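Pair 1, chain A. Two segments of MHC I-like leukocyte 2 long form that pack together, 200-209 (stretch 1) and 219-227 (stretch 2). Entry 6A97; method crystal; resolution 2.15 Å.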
# COMPACT_ATOMS: atom_id res chain seq x y z
N THR A 200 -12.54 16.50 -9.47
CA THR A 200 -12.12 15.61 -8.40
C THR A 200 -12.39 14.15 -8.78
O THR A 200 -11.83 13.63 -9.75
CB THR A 200 -12.82 15.96 -7.07
OG1 THR A 200 -14.09 15.30 -6.99
CG2 THR A 200 -13.03 17.47 -6.96
N GLY A 201 -13.24 13.49 -8.00
CA GLY A 201 -13.61 12.11 -8.27
C GLY A 201 -12.85 11.13 -7.40
O GLY A 201 -11.81 11.46 -6.84
N PRO A 202 -13.39 9.91 -7.26
CA PRO A 202 -12.76 8.86 -6.46
C PRO A 202 -11.70 8.10 -7.26
O PRO A 202 -11.73 8.13 -8.49
CB PRO A 202 -13.93 7.95 -6.11
CG PRO A 202 -14.82 8.06 -7.31
CD PRO A 202 -14.69 9.48 -7.80
N PRO A 203 -10.78 7.42 -6.57
CA PRO A 203 -9.86 6.51 -7.26
C PRO A 203 -10.62 5.38 -7.92
O PRO A 203 -11.76 5.11 -7.54
CB PRO A 203 -8.97 5.98 -6.13
CG PRO A 203 -9.19 6.89 -4.97
CD PRO A 203 -10.58 7.41 -5.11
N MET A 204 -10.01 4.72 -8.89
CA MET A 204 -10.62 3.54 -9.50
C MET A 204 -9.58 2.45 -9.70
O MET A 204 -8.38 2.72 -9.79
CB MET A 204 -11.27 3.90 -10.83
CG MET A 204 -10.30 4.17 -11.95
SD MET A 204 -11.12 4.33 -13.55
CE MET A 204 -11.63 2.63 -13.84
N VAL A 205 -10.04 1.21 -9.76
CA VAL A 205 -9.15 0.07 -9.93
C VAL A 205 -9.60 -0.77 -11.12
O VAL A 205 -10.80 -0.98 -11.31
CB VAL A 205 -9.12 -0.82 -8.67
CG1 VAL A 205 -8.31 -2.08 -8.91
CG2 VAL A 205 -8.55 -0.04 -7.50
N THR A 206 -8.65 -1.23 -11.92
CA THR A 206 -8.94 -2.20 -12.96
C THR A 206 -8.08 -3.45 -12.76
O THR A 206 -6.97 -3.37 -12.22
CB THR A 206 -8.68 -1.65 -14.37
OG1 THR A 206 -7.28 -1.40 -14.54
CG2 THR A 206 -9.47 -0.36 -14.60
N VAL A 207 -8.59 -4.59 -13.20
CA VAL A 207 -7.82 -5.83 -13.19
C VAL A 207 -7.84 -6.43 -14.59
O VAL A 207 -8.90 -6.65 -15.16
CB VAL A 207 -8.38 -6.85 -12.19
CG1 VAL A 207 -7.67 -8.19 -12.33
CG2 VAL A 207 -8.27 -6.31 -10.76
N THR A 208 -6.66 -6.69 -15.14
CA THR A 208 -6.57 -7.34 -16.44
C THR A 208 -5.81 -8.66 -16.33
O THR A 208 -4.99 -8.85 -15.43
CB THR A 208 -5.87 -6.44 -17.48
OG1 THR A 208 -4.53 -6.17 -17.06
CG2 THR A 208 -6.63 -5.13 -17.65
N CYS A 209 -6.09 -9.57 -17.26
CA CYS A 209 -5.45 -10.87 -17.30
C CYS A 209 -4.76 -11.07 -18.64
O CYS A 209 -5.26 -10.63 -19.67
CB CYS A 209 -6.46 -11.99 -17.05
SG CYS A 209 -7.61 -11.69 -15.68
N LEU A 219 -1.81 -11.54 -13.77
CA LEU A 219 -2.87 -10.66 -13.30
C LEU A 219 -2.29 -9.29 -13.00
O LEU A 219 -1.35 -9.16 -12.23
CB LEU A 219 -3.53 -11.23 -12.04
CG LEU A 219 -4.16 -12.62 -12.15
CD1 LEU A 219 -4.67 -13.10 -10.79
CD2 LEU A 219 -5.28 -12.62 -13.16
N THR A 220 -2.85 -8.26 -13.62
CA THR A 220 -2.35 -6.91 -13.39
C THR A 220 -3.42 -6.02 -12.79
O THR A 220 -4.51 -5.85 -13.36
CB THR A 220 -1.82 -6.28 -14.68
OG1 THR A 220 -0.76 -7.09 -15.20
CG2 THR A 220 -1.29 -4.87 -14.41
N CYS A 221 -3.11 -5.45 -11.64
CA CYS A 221 -4.01 -4.51 -10.98
C CYS A 221 -3.49 -3.09 -11.16
O CYS A 221 -2.34 -2.80 -10.84
CB CYS A 221 -4.13 -4.85 -9.50
SG CYS A 221 -5.16 -3.71 -8.58
N ARG A 222 -4.35 -2.20 -11.67
CA ARG A 222 -3.98 -0.80 -11.82
C ARG A 222 -4.95 0.11 -11.08
O ARG A 222 -6.16 -0.08 -11.14
CB ARG A 222 -3.96 -0.40 -13.30
CG ARG A 222 -2.91 -1.13 -14.13
CD ARG A 222 -3.01 -0.72 -15.59
NE ARG A 222 -2.56 0.65 -15.80
CZ ARG A 222 -2.57 1.28 -16.97
NH1 ARG A 222 -3.02 0.67 -18.06
NH2 ARG A 222 -2.13 2.53 -17.05
N ALA A 223 -4.40 1.09 -10.37
CA ALA A 223 -5.21 2.09 -9.70
C ALA A 223 -5.03 3.43 -10.41
O ALA A 223 -3.91 3.86 -10.64
CB ALA A 223 -4.82 2.21 -8.23
N PHE A 224 -6.14 4.07 -10.77
CA PHE A 224 -6.12 5.35 -11.47
C PHE A 224 -6.70 6.46 -10.61
O PHE A 224 -7.40 6.21 -9.63
CB PHE A 224 -6.90 5.28 -12.78
CG PHE A 224 -6.35 4.30 -13.78
CD1 PHE A 224 -6.72 2.97 -13.73
CD2 PHE A 224 -5.47 4.71 -14.77
CE1 PHE A 224 -6.23 2.06 -14.65
CE2 PHE A 224 -4.97 3.81 -15.69
CZ PHE A 224 -5.35 2.48 -15.63
N ASN A 225 -6.42 7.70 -11.01
CA ASN A 225 -7.08 8.87 -10.47
C ASN A 225 -6.79 9.07 -8.99
O ASN A 225 -7.67 9.42 -8.22
CB ASN A 225 -8.60 8.78 -10.68
CG ASN A 225 -9.24 10.15 -10.84
OD1 ASN A 225 -8.71 11.02 -11.51
ND2 ASN A 225 -10.41 10.33 -10.21
N LEU A 226 -5.54 8.82 -8.61
CA LEU A 226 -5.09 9.10 -7.26
C LEU A 226 -4.77 10.59 -7.15
O LEU A 226 -4.03 11.12 -7.98
CB LEU A 226 -3.87 8.24 -6.91
CG LEU A 226 -4.07 6.75 -7.20
CD1 LEU A 226 -2.80 5.96 -6.94
CD2 LEU A 226 -5.23 6.19 -6.38
N TYR A 227 -5.33 11.25 -6.15
CA TYR A 227 -5.18 12.70 -6.01
C TYR A 227 -3.83 13.09 -5.40
O TYR A 227 -3.34 14.20 -5.61
CB TYR A 227 -6.32 13.28 -5.16
O HOH W 1 -5.44 -3.50 -14.66
O HOH W 2 -1.93 -8.69 -16.99

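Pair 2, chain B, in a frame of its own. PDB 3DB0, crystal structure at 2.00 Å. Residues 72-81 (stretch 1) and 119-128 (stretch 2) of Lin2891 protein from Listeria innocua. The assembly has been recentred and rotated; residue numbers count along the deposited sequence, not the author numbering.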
# COMPACT_ATOMS: atom_id res chain seq x y z
N SER B 72 -7.13 8.00 8.29
CA SER B 72 -8.47 8.39 8.68
C SER B 72 -8.45 9.73 9.44
O SER B 72 -7.38 10.27 9.75
CB SER B 72 -9.08 7.34 9.60
OG SER B 72 -8.26 7.19 10.74
N PRO B 73 -9.63 10.27 9.72
CA PRO B 73 -9.64 11.57 10.40
C PRO B 73 -8.87 11.61 11.74
O PRO B 73 -8.47 12.68 12.15
CB PRO B 73 -11.13 11.87 10.59
CG PRO B 73 -11.81 11.08 9.54
CD PRO B 73 -11.00 9.82 9.39
N GLY B 74 -8.66 10.46 12.39
CA GLY B 74 -7.94 10.40 13.67
C GLY B 74 -6.45 10.04 13.61
O GLY B 74 -5.79 10.01 14.62
N SER B 75 -5.95 9.75 12.41
CA SER B 75 -4.54 9.41 12.19
C SER B 75 -3.61 10.57 12.53
O SER B 75 -3.89 11.70 12.16
CB SER B 75 -4.29 9.16 10.70
OG SER B 75 -4.96 8.03 10.18
N ALA B 76 -2.52 10.29 13.26
CA ALA B 76 -1.44 11.27 13.42
C ALA B 76 -0.69 11.11 12.10
O ALA B 76 -0.51 9.99 11.58
CB ALA B 76 -0.53 10.93 14.56
N PHE B 77 -0.27 12.22 11.51
CA PHE B 77 0.42 12.18 10.24
C PHE B 77 1.50 13.22 10.21
O PHE B 77 1.68 13.97 11.16
CB PHE B 77 -0.54 12.32 9.06
CG PHE B 77 -1.28 13.60 9.02
CD1 PHE B 77 -2.43 13.76 9.78
CD2 PHE B 77 -0.81 14.66 8.25
CE1 PHE B 77 -3.10 14.97 9.77
CE2 PHE B 77 -1.48 15.86 8.25
CZ PHE B 77 -2.63 16.01 9.00
N LEU B 78 2.24 13.23 9.11
CA LEU B 78 3.36 14.11 8.97
C LEU B 78 3.21 15.13 7.88
O LEU B 78 2.69 14.85 6.79
CB LEU B 78 4.64 13.28 8.63
CG LEU B 78 5.10 12.21 9.62
CD1 LEU B 78 6.27 11.34 8.96
CD2 LEU B 78 5.46 12.89 10.92
N GLU B 79 3.67 16.33 8.23
CA GLU B 79 3.86 17.39 7.26
C GLU B 79 5.38 17.63 7.20
O GLU B 79 6.02 17.99 8.18
CB GLU B 79 3.10 18.66 7.64
CG GLU B 79 3.52 19.76 6.76
CD GLU B 79 2.93 21.13 7.09
OE1 GLU B 79 2.01 21.26 7.92
OE2 GLU B 79 3.42 22.09 6.49
N ILE B 80 5.96 17.38 6.04
CA ILE B 80 7.39 17.49 5.81
C ILE B 80 7.73 18.56 4.75
O ILE B 80 7.31 18.46 3.60
CB ILE B 80 7.93 16.14 5.28
CG1 ILE B 80 7.66 15.02 6.28
CG2 ILE B 80 9.42 16.23 4.94
CD1 ILE B 80 7.99 13.63 5.82
N ASN B 81 8.50 19.58 5.12
CA ASN B 81 8.92 20.63 4.17
C ASN B 81 10.37 20.36 3.99
O ASN B 81 11.11 20.21 4.97
CB ASN B 81 8.66 22.02 4.70
CG ASN B 81 7.15 22.28 4.91
OD1 ASN B 81 6.66 22.26 6.03
ND2 ASN B 81 6.42 22.44 3.83
N VAL B 119 15.29 15.81 1.23
CA VAL B 119 15.95 16.09 2.51
C VAL B 119 15.05 16.98 3.36
O VAL B 119 14.78 18.12 3.04
CB VAL B 119 17.40 16.70 2.32
CG1 VAL B 119 18.05 17.11 3.67
CG2 VAL B 119 18.29 15.71 1.61
N PRO B 120 14.54 16.46 4.47
CA PRO B 120 13.63 17.27 5.27
C PRO B 120 14.27 18.43 5.99
O PRO B 120 15.36 18.28 6.51
CB PRO B 120 13.15 16.28 6.34
CG PRO B 120 13.41 14.93 5.74
CD PRO B 120 14.69 15.11 5.04
N GLU B 121 13.58 19.56 6.05
CA GLU B 121 14.11 20.74 6.75
C GLU B 121 13.28 20.95 8.00
O GLU B 121 13.77 21.40 9.05
CB GLU B 121 14.10 21.98 5.83
CG GLU B 121 15.04 21.84 4.64
CD GLU B 121 16.52 21.74 5.08
OE1 GLU B 121 16.86 22.23 6.18
OE2 GLU B 121 17.33 21.23 4.29
N GLN B 122 12.03 20.58 7.89
CA GLN B 122 11.06 20.67 8.99
C GLN B 122 10.09 19.52 8.90
O GLN B 122 9.58 19.23 7.82
CB GLN B 122 10.33 21.98 8.85
CG GLN B 122 11.30 23.14 9.04
CD GLN B 122 11.24 24.25 7.98
OE1 GLN B 122 10.52 24.16 6.96
NE2 GLN B 122 12.06 25.30 8.20
N ILE B 123 9.82 18.88 10.03
CA ILE B 123 8.82 17.82 10.11
C ILE B 123 7.92 18.06 11.26
O ILE B 123 8.40 18.16 12.38
CB ILE B 123 9.40 16.41 10.29
CG1 ILE B 123 10.52 16.14 9.27
CG2 ILE B 123 8.29 15.43 10.17
CD1 ILE B 123 11.11 14.77 9.35
N ARG B 124 6.61 18.18 10.97
CA ARG B 124 5.61 18.38 11.98
C ARG B 124 4.70 17.17 12.02
O ARG B 124 4.31 16.64 10.95
CB ARG B 124 4.75 19.57 11.66
CG ARG B 124 5.42 20.89 11.78
CD ARG B 124 4.36 21.92 12.08
NE ARG B 124 3.57 22.19 10.90
CZ ARG B 124 2.37 22.77 10.93
NH1 ARG B 124 1.82 23.11 12.10
NH2 ARG B 124 1.73 22.99 9.78
N ILE B 125 4.44 16.69 13.23
CA ILE B 125 3.45 15.63 13.41
C ILE B 125 2.19 16.35 13.73
O ILE B 125 2.10 17.09 14.73
CB ILE B 125 3.73 14.62 14.55
CG1 ILE B 125 5.03 13.87 14.38
CG2 ILE B 125 2.67 13.49 14.56
CD1 ILE B 125 5.28 12.91 15.60
N LEU B 126 1.21 16.11 12.89
CA LEU B 126 -0.08 16.70 13.02
C LEU B 126 -1.10 15.67 13.46
O LEU B 126 -0.92 14.46 13.23
CB LEU B 126 -0.47 17.32 11.67
CG LEU B 126 0.44 18.43 11.13
CD1 LEU B 126 -0.06 18.90 9.75
CD2 LEU B 126 0.54 19.60 12.11
N ASN B 127 -2.16 16.18 14.12
CA ASN B 127 -3.28 15.37 14.61
C ASN B 127 -2.79 14.29 15.58
O ASN B 127 -3.29 13.16 15.61
CB ASN B 127 -4.08 14.77 13.44
CG ASN B 127 -5.50 14.36 13.84
OD1 ASN B 127 -6.13 15.00 14.67
ND2 ASN B 127 -6.01 13.30 13.22
N SER B 128 -1.77 14.63 16.37
CA SER B 128 -1.25 13.66 17.33
C SER B 128 -2.12 13.57 18.56
O SER B 128 -2.04 12.58 19.26
CB SER B 128 0.21 13.94 17.73
OG SER B 128 0.32 15.21 18.31
OXT SER B 128 -2.92 14.46 18.88

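Pair 1 and pair 2 are each two antiparallel strands whose N-to-C directions lie 156° apart, with axes approaching to 4.7 Å in pair 1 and 4.6 Å in pair 2; the central backbones superpose with an RMSD of 0.6 Å. The ladder also matches. A:Met204 and A:Phe224 exchange two backbone hydrogen bonds (A:Met204 N to A:Phe224 O, 3.1 Å; A:Phe224 N to A:Met204 O, 2.8 Å), and the matching residues B:Phe77 and B:Leu126 do the same. A:Thr206 with A:Arg222 corresponds to B:Glu79 with B:Arg124, and A:Thr208 with A:Thr220 to B:Asn81 with B:Gln122.

The most exact match of side chains is A:Asn225 with B:Asn127. Both have positive phi, a conformation that asparagine tolerates better than most residues, and both point CA-to-CB toward the partner stretch. A:Asn225 ND2 donates to A:Pro202 O at 3.1 Å, almost linearly. B:Asn127 ND2 reaches B:Ser75 O, at the position of A:Pro202, at 2.9 Å, and adds a weak bond to B:Pro73 O at 2.8 Å. In each case the amide ties down the loop that leads into the first strand. The glycines A:Gly201 and B:Gly74 also coincide, but the backbone angles call for glycine in pair 1, whereas pair 2 has room for a CB.

On the face of A:Met204 and A:Phe224, A:Met204 CG packs 3.7 Å from A:Phe224 CB, and A:Met204 SD lies 5.5 Å from the centroid of the A:Phe224 ring, obliquely. Pair 2 puts the ring on the other strand: B:Leu126 CB lies over one face of the B:Phe77 ring, 3.7 Å from B:Phe77 CZ. Each pair thus sets one aromatic ring against one non-aromatic apolar side chain, with the strands' roles exchanged.

Further along the same face, A:Thr206 and B:Glu79 match in position but differ in chemistry. A:Thr206 is short; its OG1 lies at the edge of the A:Phe224 ring, 3.6 Å from CE1, and is hydrogen-bonded to a water at 2.8 Å; the same water donates to A:Thr220 O, also at 2.8 Å. The longer B:Glu79 can span to the opposite strand, forming a salt bridge from OE1 to B:Arg124 NH2 at 2.6 Å. The matching A:Arg222 leads its end away and is hydrogen-bonded elsewhere in the structure.

The other face is apolar in both. A:Val205 CG1 touches A:Cys221 SG at 3.6 Å, while small A:Ala223 contributes little bulk. In pair 2, B:Leu78 CD2 meets both B:Ile125 CG1 at 3.6 Å and B:Ile123 CG2 at 3.9 Å, so larger branched chains occupy the same places.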